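Local coordinates for conserved exported protein (Bacteroides fragilis, PDB 3CLW), which probably hydrolyses O-glycosidic bonds in a carbohydrate substrate that has not been identified, at residues A[30-35]-A[109-113]; A[369-373]-A[385-389]. All blocks are in the same frame, centred on the assembly; numbering follows the deposited sequence.

In the fold
Contact 1 joins two helices of the predicted TIM-barrel domain, the short helix 30-36 that follows strand 6-25 and helix 108-119, which precedes strand 125-128. Contact 2 is an antiparallel strand pair formed much later in the chain, after strand 353-356. Their centres lie about 16 Å apart on the same side of the chain's centre, about 19 Å from it for contact 1 and 22 Å for contact 2. They touch directly where Ile33 CD1 packs on Leu370 CD2 at 4.1 Å. Helix 39-50 also bridges them: its Ile45 meets Ile33 and Phe113 of contact 1 and Ile387 of contact 2.

Contact 1 of 2, residues A[30-35]-A[109-113]; sequences CAFIGK and GQQWF
A glycine-to-glycine crossing of two helices of the family 30 domain brings Gly34 of helix 30-36 against Gly109 of helix 108-119. The evidence for close backbone approach is direct: the two CA atoms, Gly34 CA and Gly109 CA, are 3.8 Å apart, and the axes of the two short helical segments pass within 7.0 Å at a crossing angle of 74°. Two CA-H...O contacts run in opposite directions, from Gly109 CA to Ala31 O at 3.4 Å and from Gly34 CA to Gly109 O, both nearly straight at hydrogen. A water joins the same backbones, donating to Ala31 O and accepting from Gly109 N.

Beside this crossing the Phe113 ring is sandwiched. Cys30 SG stands over one face, 4.0 Å from the ring centroid and only 11° off the normal, while Trp112 CZ3 lies over the centre of the opposite face. With SG anti to its own carbonyl carbon (chi1 -71°), Cys30 places the sulfur over the ring centre and CB over the same face but off centre, in a CH-pi contact, CB reaching Phe113 CD1 at 3.7 Å. Ile33 CG2 comes in at the ring edge, 3.8 Å from Phe113 CZ. Trp112 brings CB to Gly34 O at 3.6 Å; that carbonyl also accepts a hydrogen bond from Lys42, whose side chain makes a cation-pi contact with the Trp112 ring.

The segments thus meet through weak CH...O contacts, one bridging water and apolar and sulfur-aromatic packing, and the contacts on both faces and the edge of Phe113 probably restrict its rotation.

Contact 2 of 2, residues A[369-373]-A[385-389]; sequences QLLPL and GEIST
Glu386 O accepts the shortest bond of the pair, from Leu371 N at 2.7 Å, and the same oxygen receives a CA-H...O contact from Leu370 CA at 3.4 Å. The N-H points almost straight at its acceptor (167°), and the donor approaches in the carbonyl plane. Glu386 N returns a bond to Leu371 O, making Leu371 and Glu386 an antiparallel hydrogen-bonded pair. Gln369 and Ser388 form a second such pair: Gln369 N donates to Ser388 O and Ser388 N to Gln369 O, each at 2.8 Å. Leu370 and Ile387, between them, are the non-hydrogen-bonded pair, so the register is established over three residue pairs.

On the face carrying Gln369, Leu371, Glu386 and Ser388, the side chains of Leu371 and Glu386 run alongside one another and point the same way. Leu371 CD1 meets both Glu386 OE1 and Ser388 CB, the latter at 3.6 Å, so this one methyl spans two residues of the other strand. A chi1 of 175° sets Ser388 OG anti to the backbone N, where it meets a water 2.6 Å from Ser388 OG; this water donates to Gln369 OE1, linking the two polar ends, and Gln369 NE2 is held separately by Leu362 O. Past the strand, the side chain of Leu373 leans back over Gly385, its CD2 3.5 Å from Gly385 C.

Strand 368-371 is the middle member of a small three-stranded sheet, parallel to 360-361 on one flank and antiparallel to 386-389 on the other, with Leu370 bonded through its backbone to Ser361. The other face of the pair turns to Trp37, which meets Leu370, and to helix 39-50, where Lys41, Ile45 and Leu48 receive Ile387.

Contact 1 of 2, residues A[30-35]-A[109-113]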
ATOM      1  N   CYS A  30       3.088   7.782 -13.175  1.00 33.86           N
ATOM      2  CA  CYS A  30       3.271   6.654 -14.066  1.00 34.19           C
ATOM      3  C   CYS A  30       2.623   6.855 -15.431  1.00 34.22           C
ATOM      4  O   CYS A  30       3.091   6.298 -16.451  1.00 34.01           O
ATOM      5  CB  CYS A  30       2.784   5.356 -13.387  1.00 33.94           C
ATOM      6  SG  CYS A  30       3.936   4.877 -12.050  1.00 34.49           S
ATOM      7  N   ALA A  31       1.568   7.668 -15.467  1.00 33.53           N
ATOM      8  CA  ALA A  31       0.989   8.055 -16.761  1.00 33.29           C
ATOM      9  C   ALA A  31       2.063   8.740 -17.636  1.00 33.33           C
ATOM     10  O   ALA A  31       2.107   8.526 -18.850  1.00 33.75           O
ATOM     11  CB  ALA A  31      -0.228   8.973 -16.566  1.00 32.68           C
ATOM     12  N   PHE A  32       2.925   9.546 -17.018  1.00 33.09           N
ATOM     13  CA  PHE A  32       3.950  10.265 -17.785  1.00 33.21           C
ATOM     14  C   PHE A  32       5.121   9.362 -18.110  1.00 33.03           C
ATOM     15  O   PHE A  32       5.539   9.300 -19.239  1.00 32.74           O
ATOM     16  CB  PHE A  32       4.409  11.535 -17.062  1.00 32.55           C
ATOM     17  CG  PHE A  32       3.336  12.563 -16.972  1.00 32.64           C
ATOM     18  CD1 PHE A  32       3.091  13.416 -18.053  1.00 32.45           C
ATOM     19  CD2 PHE A  32       2.510  12.645 -15.833  1.00 30.43           C
ATOM     20  CE1 PHE A  32       2.067  14.367 -17.992  1.00 31.03           C
ATOM     21  CE2 PHE A  32       1.506  13.602 -15.764  1.00 29.44           C
ATOM     22  CZ  PHE A  32       1.281  14.460 -16.844  1.00 31.51           C
ATOM     23  N   ILE A  33       5.595   8.624 -17.113  1.00 33.22           N
ATOM     24  CA  ILE A  33       6.721   7.751 -17.285  1.00 33.04           C
ATOM     25  C   ILE A  33       6.433   6.655 -18.307  1.00 33.25           C
ATOM     26  O   ILE A  33       7.271   6.368 -19.165  1.00 33.60           O
ATOM     27  CB  ILE A  33       7.151   7.140 -15.948  1.00 32.45           C
ATOM     28  CG1 ILE A  33       7.721   8.215 -15.034  1.00 32.99           C
ATOM     29  CG2 ILE A  33       8.187   6.000 -16.171  1.00 33.85           C
ATOM     30  CD1 ILE A  33       8.018   7.724 -13.619  1.00 29.69           C
ATOM     31  N   GLY A  34       5.265   6.027 -18.199  1.00 32.72           N
ATOM     32  CA  GLY A  34       4.934   4.942 -19.080  1.00 32.71           C
ATOM     33  C   GLY A  34       4.723   5.367 -20.515  1.00 33.32           C
ATOM     34  O   GLY A  34       4.849   4.558 -21.434  1.00 32.50           O
ATOM     35  N   LYS A  35       4.382   6.633 -20.706  1.00 33.91           N
ATOM     36  CA  LYS A  35       4.104   7.141 -22.038  1.00 35.42           C
ATOM     37  C   LYS A  35       5.300   7.835 -22.682  1.00 34.78           C
ATOM     38  O   LYS A  35       5.518   7.677 -23.868  1.00 35.05           O
ATOM     39  CB  LYS A  35       2.919   8.098 -22.032  1.00 35.81           C
ATOM     40  CG  LYS A  35       2.417   8.424 -23.430  1.00 38.86           C
ATOM     41  CD  LYS A  35       1.276   9.457 -23.389  1.00 43.73           C
ATOM     42  CE  LYS A  35       0.525   9.469 -24.744  1.00 48.37           C
ATOM     43  NZ  LYS A  35      -0.071  10.826 -24.979  1.00 51.56           N
ATOM     44  N   GLY A 109      -0.036   5.465 -20.428  1.00 29.40           N
ATOM     45  CA  GLY A 109       1.166   5.313 -19.626  1.00 30.36           C
ATOM     46  C   GLY A 109       0.950   4.293 -18.511  1.00 30.75           C
ATOM     47  O   GLY A 109       1.801   3.461 -18.230  1.00 31.07           O
ATOM     48  N   GLN A 110      -0.209   4.364 -17.876  1.00 30.98           N
ATOM     49  CA  GLN A 110      -0.554   3.414 -16.818  1.00 30.94           C
ATOM     50  C   GLN A 110      -0.760   1.993 -17.354  1.00 30.63           C
ATOM     51  O   GLN A 110      -0.384   1.018 -16.686  1.00 31.55           O
ATOM     52  CB  GLN A 110      -1.778   3.894 -16.055  1.00 31.12           C
ATOM     53  CG  GLN A 110      -1.510   5.054 -15.157  1.00 30.24           C
ATOM     54  CD  GLN A 110      -2.811   5.701 -14.717  1.00 32.80           C
ATOM     55  OE1 GLN A 110      -3.301   6.609 -15.387  1.00 35.07           O
ATOM     56  NE2 GLN A 110      -3.390   5.220 -13.608  1.00 26.79           N
ATOM     57  N   GLN A 111      -1.310   1.880 -18.563  1.00 29.98           N
ATOM     58  CA  GLN A 111      -1.455   0.564 -19.186  1.00 29.83           C
ATOM     59  C   GLN A 111      -0.107  -0.040 -19.537  1.00 30.90           C
ATOM     60  O   GLN A 111       0.061  -1.241 -19.436  1.00 31.88           O
ATOM     61  CB  GLN A 111      -2.353   0.597 -20.415  1.00 29.83           C
ATOM     62  CG  GLN A 111      -3.819   1.016 -20.130  1.00 27.33           C
ATOM     63  CD  GLN A 111      -4.654   0.950 -21.376  1.00 27.33           C
ATOM     64  OE1 GLN A 111      -4.676  -0.063 -22.059  1.00 30.09           O
ATOM     65  NE2 GLN A 111      -5.319   2.026 -21.703  1.00 28.10           N
ATOM     66  N   TRP A 112       0.859   0.790 -19.931  1.00 32.03           N
ATOM     67  CA  TRP A 112       2.236   0.322 -20.128  1.00 31.60           C
ATOM     68  C   TRP A 112       2.758  -0.356 -18.845  1.00 30.85           C
ATOM     69  O   TRP A 112       3.335  -1.416 -18.916  1.00 30.48           O
ATOM     70  CB  TRP A 112       3.204   1.465 -20.577  1.00 31.76           C
ATOM     71  CG  TRP A 112       4.539   0.891 -20.870  1.00 30.62           C
ATOM     72  CD1 TRP A 112       4.962   0.355 -22.072  1.00 31.15           C
ATOM     73  CD2 TRP A 112       5.609   0.686 -19.942  1.00 28.82           C
ATOM     74  NE1 TRP A 112       6.235  -0.156 -21.938  1.00 29.70           N
ATOM     75  CE2 TRP A 112       6.655   0.034 -20.644  1.00 31.39           C
ATOM     76  CE3 TRP A 112       5.788   0.986 -18.581  1.00 31.51           C
ATOM     77  CZ2 TRP A 112       7.874  -0.304 -20.033  1.00 30.67           C
ATOM     78  CZ3 TRP A 112       6.993   0.670 -17.989  1.00 31.05           C
ATOM     79  CH2 TRP A 112       8.011  -0.003 -18.712  1.00 31.78           C
ATOM     80  N   PHE A 113       2.597   0.306 -17.698  1.00 31.17           N
ATOM     81  CA  PHE A 113       2.991  -0.250 -16.392  1.00 31.27           C
ATOM     82  C   PHE A 113       2.320  -1.575 -16.049  1.00 31.17           C
ATOM     83  O   PHE A 113       2.971  -2.494 -15.549  1.00 32.08           O
ATOM     84  CB  PHE A 113       2.807   0.763 -15.256  1.00 31.81           C
ATOM     85  CG  PHE A 113       3.995   1.585 -15.037  1.00 32.34           C
ATOM     86  CD1 PHE A 113       4.160   2.790 -15.725  1.00 32.71           C
ATOM     87  CD2 PHE A 113       5.001   1.130 -14.213  1.00 33.54           C
ATOM     88  CE1 PHE A 113       5.312   3.529 -15.580  1.00 34.68           C
ATOM     89  CE2 PHE A 113       6.146   1.864 -14.049  1.00 36.30           C
ATOM     90  CZ  PHE A 113       6.307   3.069 -14.737  1.00 36.06           C
TER
HETATM   91  O   HOH W   1      -0.716   8.277 -20.185  1.00 37.12           O

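Contact 2 of 2, residues A[369-373]-A[385-389]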
ATOM      1  N   GLN A 369      12.882   7.918  -5.987  1.00 37.90           N
ATOM      2  CA  GLN A 369      12.938   9.350  -6.188  1.00 37.82           C
ATOM      3  C   GLN A 369      13.429   9.660  -7.611  1.00 37.56           C
ATOM      4  O   GLN A 369      14.377   9.074  -8.095  1.00 37.94           O
ATOM      5  CB  GLN A 369      13.826  10.016  -5.148  1.00 38.11           C
ATOM      6  CG  GLN A 369      14.026  11.503  -5.418  1.00 36.76           C
ATOM      7  CD  GLN A 369      14.652  12.211  -4.265  1.00 38.27           C
ATOM      8  OE1 GLN A 369      15.501  11.661  -3.569  1.00 41.97           O
ATOM      9  NE2 GLN A 369      14.241  13.443  -4.046  1.00 39.08           N
ATOM     10  N   LEU A 370      12.735  10.577  -8.254  1.00 37.87           N
ATOM     11  CA  LEU A 370      12.943  10.942  -9.638  1.00 38.46           C
ATOM     12  C   LEU A 370      13.695  12.254  -9.573  1.00 38.21           C
ATOM     13  O   LEU A 370      13.229  13.172  -8.908  1.00 38.83           O
ATOM     14  CB  LEU A 370      11.578  11.190 -10.278  1.00 38.16           C
ATOM     15  CG  LEU A 370      10.806  10.146 -11.098  1.00 39.89           C
ATOM     16  CD1 LEU A 370      11.218   8.664 -10.913  1.00 38.59           C
ATOM     17  CD2 LEU A 370       9.346  10.360 -10.820  1.00 38.81           C
ATOM     18  N   LEU A 371      14.858  12.327 -10.214  1.00 37.32           N
ATOM     19  CA  LEU A 371      15.690  13.553 -10.155  1.00 37.58           C
ATOM     20  C   LEU A 371      15.725  14.212 -11.526  1.00 36.37           C
ATOM     21  O   LEU A 371      16.015  13.548 -12.498  1.00 36.38           O
ATOM     22  CB  LEU A 371      17.117  13.250  -9.671  1.00 36.91           C
ATOM     23  CG  LEU A 371      17.198  12.532  -8.312  1.00 38.99           C
ATOM     24  CD1 LEU A 371      18.582  11.918  -8.038  1.00 40.62           C
ATOM     25  CD2 LEU A 371      16.799  13.441  -7.162  1.00 41.46           C
ATOM     26  N   PRO A 372      15.422  15.514 -11.608  1.00 36.36           N
ATOM     27  CA  PRO A 372      15.506  16.139 -12.932  1.00 37.02           C
ATOM     28  C   PRO A 372      16.902  15.918 -13.528  1.00 37.02           C
ATOM     29  O   PRO A 372      17.872  15.841 -12.780  1.00 36.82           O
ATOM     30  CB  PRO A 372      15.297  17.619 -12.635  1.00 36.17           C
ATOM     31  CG  PRO A 372      14.497  17.632 -11.361  1.00 37.44           C
ATOM     32  CD  PRO A 372      15.072  16.493 -10.562  1.00 36.49           C
ATOM     33  N   LEU A 373      17.002  15.753 -14.842  1.00 38.10           N
ATOM     34  CA  LEU A 373      18.325  15.800 -15.479  1.00 39.87           C
ATOM     35  C   LEU A 373      18.971  17.157 -15.148  1.00 40.36           C
ATOM     36  O   LEU A 373      18.280  18.112 -14.749  1.00 40.42           O
ATOM     37  CB  LEU A 373      18.217  15.564 -16.982  1.00 40.07           C
ATOM     38  CG  LEU A 373      17.511  14.253 -17.339  1.00 41.46           C
ATOM     39  CD1 LEU A 373      17.416  14.034 -18.836  1.00 41.05           C
ATOM     40  CD2 LEU A 373      18.181  13.059 -16.645  1.00 41.41           C
ATOM     41  N   GLY A 385      14.179  11.795 -16.819  1.00 36.10           N
ATOM     42  CA  GLY A 385      14.750  12.134 -15.524  1.00 36.09           C
ATOM     43  C   GLY A 385      15.707  11.050 -15.096  1.00 37.45           C
ATOM     44  O   GLY A 385      15.963  10.132 -15.832  1.00 36.33           O
ATOM     45  N   GLU A 386      16.226  11.168 -13.882  1.00 39.40           N
ATOM     46  CA  GLU A 386      17.132  10.187 -13.285  1.00 41.40           C
ATOM     47  C   GLU A 386      16.421   9.419 -12.146  1.00 40.18           C
ATOM     48  O   GLU A 386      15.756  10.000 -11.306  1.00 39.13           O
ATOM     49  CB  GLU A 386      18.382  10.897 -12.723  1.00 41.04           C
ATOM     50  CG  GLU A 386      19.512   9.949 -12.305  1.00 45.28           C
ATOM     51  CD  GLU A 386      20.450  10.528 -11.247  1.00 46.49           C
ATOM     52  OE1 GLU A 386      20.546  11.772 -11.106  1.00 51.23           O
ATOM     53  OE2 GLU A 386      21.112   9.719 -10.551  1.00 51.98           O
ATOM     54  N   ILE A 387      16.603   8.108 -12.143  1.00 40.41           N
ATOM     55  CA  ILE A 387      16.056   7.210 -11.130  1.00 40.05           C
ATOM     56  C   ILE A 387      17.017   7.127  -9.919  1.00 40.19           C
ATOM     57  O   ILE A 387      18.210   6.855 -10.072  1.00 39.54           O
ATOM     58  CB  ILE A 387      15.826   5.811 -11.760  1.00 39.94           C
ATOM     59  CG1 ILE A 387      14.823   5.917 -12.901  1.00 38.84           C
ATOM     60  CG2 ILE A 387      15.384   4.793 -10.732  1.00 38.64           C
ATOM     61  CD1 ILE A 387      15.079   4.923 -13.996  1.00 37.77           C
ATOM     62  N   SER A 388      16.494   7.384  -8.721  1.00 39.78           N
ATOM     63  CA  SER A 388      17.283   7.216  -7.508  1.00 39.71           C
ATOM     64  C   SER A 388      16.503   6.329  -6.506  1.00 39.21           C
ATOM     65  O   SER A 388      15.394   6.669  -6.125  1.00 39.65           O
ATOM     66  CB  SER A 388      17.569   8.614  -6.952  1.00 39.93           C
ATOM     67  OG  SER A 388      18.241   8.578  -5.716  1.00 41.81           O
ATOM     68  N   THR A 389      17.050   5.189  -6.101  1.00 38.08           N
ATOM     69  CA  THR A 389      16.383   4.360  -5.088  1.00 37.64           C
ATOM     70  C   THR A 389      16.576   4.952  -3.694  1.00 37.74           C
ATOM     71  O   THR A 389      17.622   5.525  -3.411  1.00 37.25           O
ATOM     72  CB  THR A 389      16.849   2.872  -5.099  1.00 38.13           C
ATOM     73  OG1 THR A 389      18.235   2.785  -4.729  1.00 38.90           O
ATOM     74  CG2 THR A 389      16.646   2.270  -6.473  1.00 35.88           C
TER
HETATM   75  O   HOH W   2      17.057   9.388  -3.577  1.00 48.66           O